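Local structure of malarial CLPB2 atpase/hsp101 protein (Plasmodium falciparum, 4IRF) at residues Q9-N21 / E101-V114. The protein probably works as an ATP-driven ClpB-type chaperone in protein unfolding and translocation, the present chain being its N-terminal cargo-binding domain. Residues are numbered along the deposited sequence; the frame is centred on the assembly and turned at random. Where two conformers were deposited one is given.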
loop_
_atom_site.group_PDB
_atom_site.type_symbol
_atom_site.label_atom_id
_atom_site.label_comp_id
_atom_site.label_asym_id
_atom_site.label_seq_id
_atom_site.Cartn_x
_atom_site.Cartn_y
_atom_site.Cartn_z
ATOM N N GLN A 9 -1.539 -21.615 -0.341
ATOM C CA GLN A 9 -0.771 -21.465 -1.561
ATOM C C GLN A 9 -1.134 -20.183 -2.327
ATOM O O GLN A 9 -2.203 -19.671 -2.133
ATOM C CB GLN A 9 -0.999 -22.679 -2.430
ATOM C CG GLN A 9 -0.383 -23.941 -1.873
ATOM C CD GLN A 9 -1.258 -24.577 -0.848
ATOM O OE1 GLN A 9 -1.684 -23.918 0.097
ATOM N NE2 GLN A 9 -1.537 -25.869 -1.016
ATOM N N GLY A 10 -0.230 -19.685 -3.184
ATOM C CA GLY A 10 -0.433 -18.465 -4.004
ATOM C C GLY A 10 0.716 -17.414 -4.145
ATOM O O GLY A 10 1.452 -17.311 -3.233
ATOM N N LYS A 11 0.852 -16.688 -5.240
ATOM C CA LYS A 11 1.974 -15.747 -5.380
ATOM C C LYS A 11 1.933 -14.550 -4.382
ATOM O O LYS A 11 2.937 -13.985 -4.075
ATOM C CB LYS A 11 2.139 -15.296 -6.825
ATOM C CG LYS A 11 2.348 -13.867 -7.120
ATOM C CD LYS A 11 3.676 -13.636 -7.812
ATOM C CE LYS A 11 3.555 -13.673 -9.325
ATOM N NZ LYS A 11 4.746 -13.153 -10.072
ATOM N N TYR A 12 0.772 -14.212 -3.896
ATOM C CA TYR A 12 0.649 -13.175 -2.911
ATOM C C TYR A 12 0.476 -13.777 -1.594
ATOM O O TYR A 12 -0.319 -14.595 -1.484
ATOM C CB TYR A 12 -0.580 -12.358 -3.195
ATOM C CG TYR A 12 -0.337 -11.433 -4.295
ATOM C CD1 TYR A 12 -0.150 -11.875 -5.527
ATOM C CD2 TYR A 12 -0.211 -10.136 -4.055
ATOM C CE1 TYR A 12 0.100 -11.027 -6.541
ATOM C CE2 TYR A 12 0.052 -9.283 -5.017
ATOM C CZ TYR A 12 0.207 -9.748 -6.289
ATOM O OH TYR A 12 0.383 -8.886 -7.263
ATOM N N LEU A 13 1.180 -13.273 -0.592
ATOM C CA LEU A 13 0.922 -13.718 0.751
ATOM C C LEU A 13 -0.463 -13.324 1.238
ATOM O O LEU A 13 -1.034 -12.398 0.796
ATOM C CB LEU A 13 1.930 -13.186 1.721
ATOM C CG LEU A 13 3.368 -13.575 1.508
ATOM C CD1 LEU A 13 4.252 -12.897 2.500
ATOM C CD2 LEU A 13 3.529 -15.048 1.577
ATOM N N ASN A 14 -0.943 -14.061 2.205
ATOM C CA ASN A 14 -2.204 -13.743 2.822
ATOM C C ASN A 14 -2.279 -12.335 3.318
ATOM O O ASN A 14 -3.255 -11.715 3.203
ATOM C CB ASN A 14 -2.448 -14.569 4.021
ATOM C CG ASN A 14 -3.471 -15.608 3.827
ATOM O OD1 ASN A 14 -4.716 -15.389 3.953
ATOM N ND2 ASN A 14 -2.988 -16.772 3.625
ATOM N N ARG A 15 -1.251 -11.917 4.019
ATOM C CA ARG A 15 -1.278 -10.582 4.589
ATOM C C ARG A 15 -1.318 -9.522 3.523
ATOM O O ARG A 15 -1.850 -8.443 3.753
ATOM C CB ARG A 15 -0.113 -10.361 5.569
ATOM C CG ARG A 15 1.296 -10.620 5.015
ATOM C CD ARG A 15 2.319 -10.269 6.107
ATOM N NE ARG A 15 3.721 -10.516 5.760
ATOM C CZ ARG A 15 4.526 -11.307 6.474
ATOM N NH1 ARG A 15 4.057 -11.904 7.557
ATOM N NH2 ARG A 15 5.795 -11.486 6.119
ATOM N N THR A 16 -0.797 -9.837 2.338
ATOM C CA THR A 16 -0.802 -8.872 1.248
ATOM C C THR A 16 -2.223 -8.773 0.692
ATOM O O THR A 16 -2.764 -7.672 0.494
ATOM C CB THR A 16 0.192 -9.315 0.147
ATOM O OG1 THR A 16 1.507 -9.414 0.715
ATOM C CG2 THR A 16 0.202 -8.356 -0.989
ATOM N N ILE A 17 -2.837 -9.934 0.488
ATOM C CA ILE A 17 -4.219 -10.010 -0.008
ATOM C C ILE A 17 -5.161 -9.322 0.993
ATOM O O ILE A 17 -6.059 -8.600 0.595
ATOM C CB ILE A 17 -4.645 -11.474 -0.129
ATOM C CG1 ILE A 17 -3.869 -12.182 -1.238
ATOM C CG2 ILE A 17 -6.127 -11.576 -0.447
ATOM C CD1 ILE A 17 -4.065 -11.563 -2.574
ATOM N N ASN A 18 -4.946 -9.548 2.289
ATOM C CA ASN A 18 -5.787 -8.914 3.302
ATOM C C ASN A 18 -5.717 -7.387 3.270
ATOM O O ASN A 18 -6.724 -6.702 3.465
ATOM C CB ASN A 18 -5.457 -9.446 4.701
ATOM C CG ASN A 18 -5.854 -10.908 4.874
ATOM O OD1 ASN A 18 -6.724 -11.425 4.155
ATOM N ND2 ASN A 18 -5.228 -11.582 5.843
ATOM N N ILE A 19 -4.526 -6.856 3.030
ATOM C CA ILE A 19 -4.373 -5.431 2.833
ATOM C C ILE A 19 -5.176 -4.969 1.608
ATOM O O ILE A 19 -5.862 -3.948 1.664
ATOM C CB ILE A 19 -2.877 -5.016 2.669
ATOM C CG1 ILE A 19 -2.215 -4.977 4.046
ATOM C CG2 ILE A 19 -2.743 -3.629 2.118
ATOM C CD1 ILE A 19 -0.725 -5.112 3.979
ATOM N N LEU A 20 -5.053 -5.700 0.501
ATOM C CA LEU A 20 -5.806 -5.353 -0.704
ATOM C C LEU A 20 -7.308 -5.388 -0.455
ATOM O O LEU A 20 -8.019 -4.476 -0.847
ATOM C CB LEU A 20 -5.444 -6.298 -1.836
ATOM C CG LEU A 20 -3.999 -6.210 -2.291
ATOM C CD1 LEU A 20 -3.734 -7.312 -3.333
ATOM C CD2 LEU A 20 -3.720 -4.839 -2.888
ATOM N N ASN A 21 -7.795 -6.419 0.222
ATOM C CA ASN A 21 -9.230 -6.485 0.512
ATOM C C ASN A 21 -9.699 -5.406 1.495
ATOM O O ASN A 21 -10.821 -4.898 1.398
ATOM C CB ASN A 21 -9.600 -7.867 1.031
ATOM C CG ASN A 21 -9.558 -8.928 -0.049
ATOM O OD1 ASN A 21 -9.737 -8.625 -1.225
ATOM N ND2 ASN A 21 -9.368 -10.194 0.355
ATOM N N GLU A 101 5.099 -7.114 -7.960
ATOM C CA GLU A 101 5.572 -8.381 -8.491
ATOM C C GLU A 101 6.981 -8.266 -9.055
ATOM O O GLU A 101 7.823 -9.131 -8.804
ATOM C CB GLU A 101 4.596 -8.891 -9.565
ATOM C CG GLU A 101 3.307 -9.432 -8.968
ATOM C CD GLU A 101 2.249 -9.750 -10.028
ATOM O OE1 GLU A 101 2.608 -10.311 -11.093
ATOM O OE2 GLU A 101 1.063 -9.423 -9.793
ATOM N N ALA A 102 7.256 -7.188 -9.781
ATOM C CA ALA A 102 8.601 -6.998 -10.321
ATOM C C ALA A 102 9.647 -6.836 -9.221
ATOM O O ALA A 102 10.783 -7.350 -9.349
ATOM C CB ALA A 102 8.652 -5.802 -11.297
ATOM N N ALA A 103 9.284 -6.086 -8.179
ATOM C CA ALA A 103 10.202 -5.850 -7.071
ATOM C C ALA A 103 10.459 -7.138 -6.313
ATOM O O ALA A 103 11.600 -7.405 -5.936
ATOM C CB ALA A 103 9.662 -4.784 -6.113
ATOM N N ALA A 104 9.412 -7.938 -6.091
ATOM C CA ALA A 104 9.554 -9.225 -5.413
ATOM C C ALA A 104 10.488 -10.146 -6.202
ATOM O O ALA A 104 11.390 -10.755 -5.651
ATOM C CB ALA A 104 8.204 -9.882 -5.177
ATOM N N ASN A 105 10.229 -10.162 -7.475
ATOM C CA ASN A 105 11.183 -11.074 -8.298
ATOM C C ASN A 105 12.728 -10.623 -8.327
ATOM O O ASN A 105 13.730 -11.379 -8.286
ATOM C CB ASN A 105 10.659 -11.182 -9.735
ATOM C CG ASN A 105 9.408 -12.039 -9.813
ATOM O OD1 ASN A 105 9.165 -12.874 -8.922
ATOM N ND2 ASN A 105 8.601 -11.843 -10.863
ATOM N N LYS A 106 12.780 -9.271 -8.314
ATOM C CA LYS A 106 14.134 -8.707 -8.267
ATOM C C LYS A 106 14.878 -9.082 -6.979
ATOM O O LYS A 106 16.083 -9.367 -7.017
ATOM C CB LYS A 106 14.157 -7.176 -8.451
ATOM C CG LYS A 106 15.590 -6.720 -8.594
ATOM C CD LYS A 106 15.876 -5.236 -8.603
ATOM C CE LYS A 106 14.945 -4.352 -7.906
ATOM N NZ LYS A 106 15.615 -3.007 -8.020
ATOM N N TYR A 107 14.169 -9.063 -5.850
ATOM C CA TYR A 107 14.786 -9.392 -4.563
ATOM C C TYR A 107 14.645 -10.869 -4.212
ATOM O O TYR A 107 14.792 -11.265 -3.053
ATOM C CB TYR A 107 14.275 -8.470 -3.461
ATOM C CG TYR A 107 14.760 -7.049 -3.631
ATOM C CD1 TYR A 107 14.062 -6.127 -4.399
ATOM C CD2 TYR A 107 15.948 -6.630 -3.036
ATOM C CE1 TYR A 107 14.527 -4.817 -4.551
ATOM C CE2 TYR A 107 16.418 -5.335 -3.208
ATOM C CZ TYR A 107 15.706 -4.439 -3.952
ATOM O OH TYR A 107 16.191 -3.151 -4.086
ATOM N N LYS A 108 14.380 -11.654 -5.238
ATOM C CA LYS A 108 14.390 -13.058 -5.180
ATOM C C LYS A 108 13.389 -13.651 -4.174
ATOM O O LYS A 108 13.599 -14.682 -3.676
ATOM C CB LYS A 108 15.823 -13.585 -4.975
ATOM C CG LYS A 108 16.789 -13.049 -6.011
ATOM C CD LYS A 108 18.218 -13.065 -5.501
ATOM C CE LYS A 108 19.352 -12.807 -6.496
ATOM N NZ LYS A 108 19.374 -11.627 -7.337
ATOM N N SER A 109 12.282 -12.950 -3.952
ATOM C CA SER A 109 11.180 -13.431 -3.133
ATOM C C SER A 109 10.171 -14.182 -4.006
ATOM O O SER A 109 9.673 -13.643 -4.994
ATOM C CB SER A 109 10.498 -12.252 -2.444
ATOM O OG SER A 109 9.339 -12.680 -1.776
ATOM N N PRO A 110 9.861 -15.435 -3.643
ATOM C CA PRO A 110 8.892 -16.206 -4.426
ATOM C C PRO A 110 7.453 -15.753 -4.154
ATOM O O PRO A 110 6.542 -16.120 -4.918
ATOM C CB PRO A 110 9.120 -17.636 -3.939
ATOM C CG PRO A 110 9.560 -17.459 -2.514
ATOM C CD PRO A 110 10.338 -16.167 -2.457
ATOM N N LYS A 111 7.257 -14.947 -3.109
ATOM C CA LYS A 111 5.952 -14.332 -2.859
ATOM C C LYS A 111 6.008 -12.803 -2.759
ATOM O O LYS A 111 7.047 -12.221 -2.382
ATOM C CB LYS A 111 5.327 -14.873 -1.578
ATOM C CG LYS A 111 5.493 -16.357 -1.344
ATOM C CD LYS A 111 4.476 -17.170 -2.121
ATOM C CE LYS A 111 4.435 -18.601 -1.581
ATOM N NZ LYS A 111 3.429 -19.387 -2.333
ATOM N N VAL A 112 4.867 -12.165 -3.036
ATOM C CA VAL A 112 4.737 -10.730 -2.916
ATOM C C VAL A 112 4.313 -10.385 -1.480
ATOM O O VAL A 112 3.244 -10.768 -1.039
ATOM C CB VAL A 112 3.720 -10.162 -3.936
ATOM C CG1 VAL A 112 3.671 -8.650 -3.852
ATOM C CG2 VAL A 112 4.104 -10.584 -5.360
ATOM N N ASP A 113 5.190 -9.701 -0.752
ATOM C CA ASP A 113 4.936 -9.334 0.643
ATOM C C ASP A 113 4.608 -7.849 0.742
ATOM O O ASP A 113 4.592 -7.114 -0.246
ATOM C CB ASP A 113 6.171 -9.683 1.513
ATOM C CG ASP A 113 5.809 -9.961 2.969
ATOM O OD1 ASP A 113 4.799 -9.425 3.455
ATOM O OD2 ASP A 113 6.547 -10.719 3.634
ATOM N N VAL A 114 4.359 -7.392 1.960
ATOM C CA VAL A 114 3.996 -6.005 2.192
ATOM C C VAL A 114 5.032 -4.992 1.732
ATOM O O VAL A 114 4.668 -3.938 1.236
ATOM C CB VAL A 114 3.636 -5.788 3.688
ATOM C CG1 VAL A 114 3.135 -4.396 3.918
ATOM C CG2 VAL A 114 2.565 -6.764 4.091
HETATM O O HOH W 1 6.612 -11.897 -8.405
#
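R15 grips D113 side-on: R15 NE lies 2.8 Å from D113 OD1 in a nearly straight bond (175°). R15 NH2 meets D113 OD2 at 2.7 Å, on its syn lone pair. With one nitrogen on each oxygen the salt bridge is bidentate, and the 22° between the planes shows the groups nearly coplanar. The R15 chain runs extended from CG to NE, which carries the guanidinium out to D113. OD1 also accepts from V114 N, and OD2 pairs with K148, so both oxygens are shared and the carboxylate is probably kept ionised.

A single beta bridge joins Y12 and V112: V112 N donates to K11 O (2.8 Å), and L13 N to V112 O. T16 OG1 reaches that same V112 O at 2.8 Å from the other face of the carbonyl, so two donors hold it. Further along, K111 NZ bonds to G10 O from above the carbonyl plane.

With CG beside its backbone N (chi1 -77°), Y12 places OH 2.7 Å from E101 OE2, on the anti lone pair, ring and carboxylate being nearly perpendicular. K11 NZ makes a long salt bridge to E101 OE1, and water 1 links this amine to E101 O.

Apolar contacts surround these bonds. V112 CB sits over one face of the Y12 ring, 4.0 Å from the centroid, a CH-pi contact; L13 CD2 meets K111 CB, and I19 CD1 touches V114 CG2.

Within the helical Clp N-terminal domain, the contact joins the loop before helix 14-29 and that helix's first turns to the end of helix 91-106 and the loop running on to helix 114-121, with L44 of helix 37-46 and Y49 of helix 48-56 packing alongside.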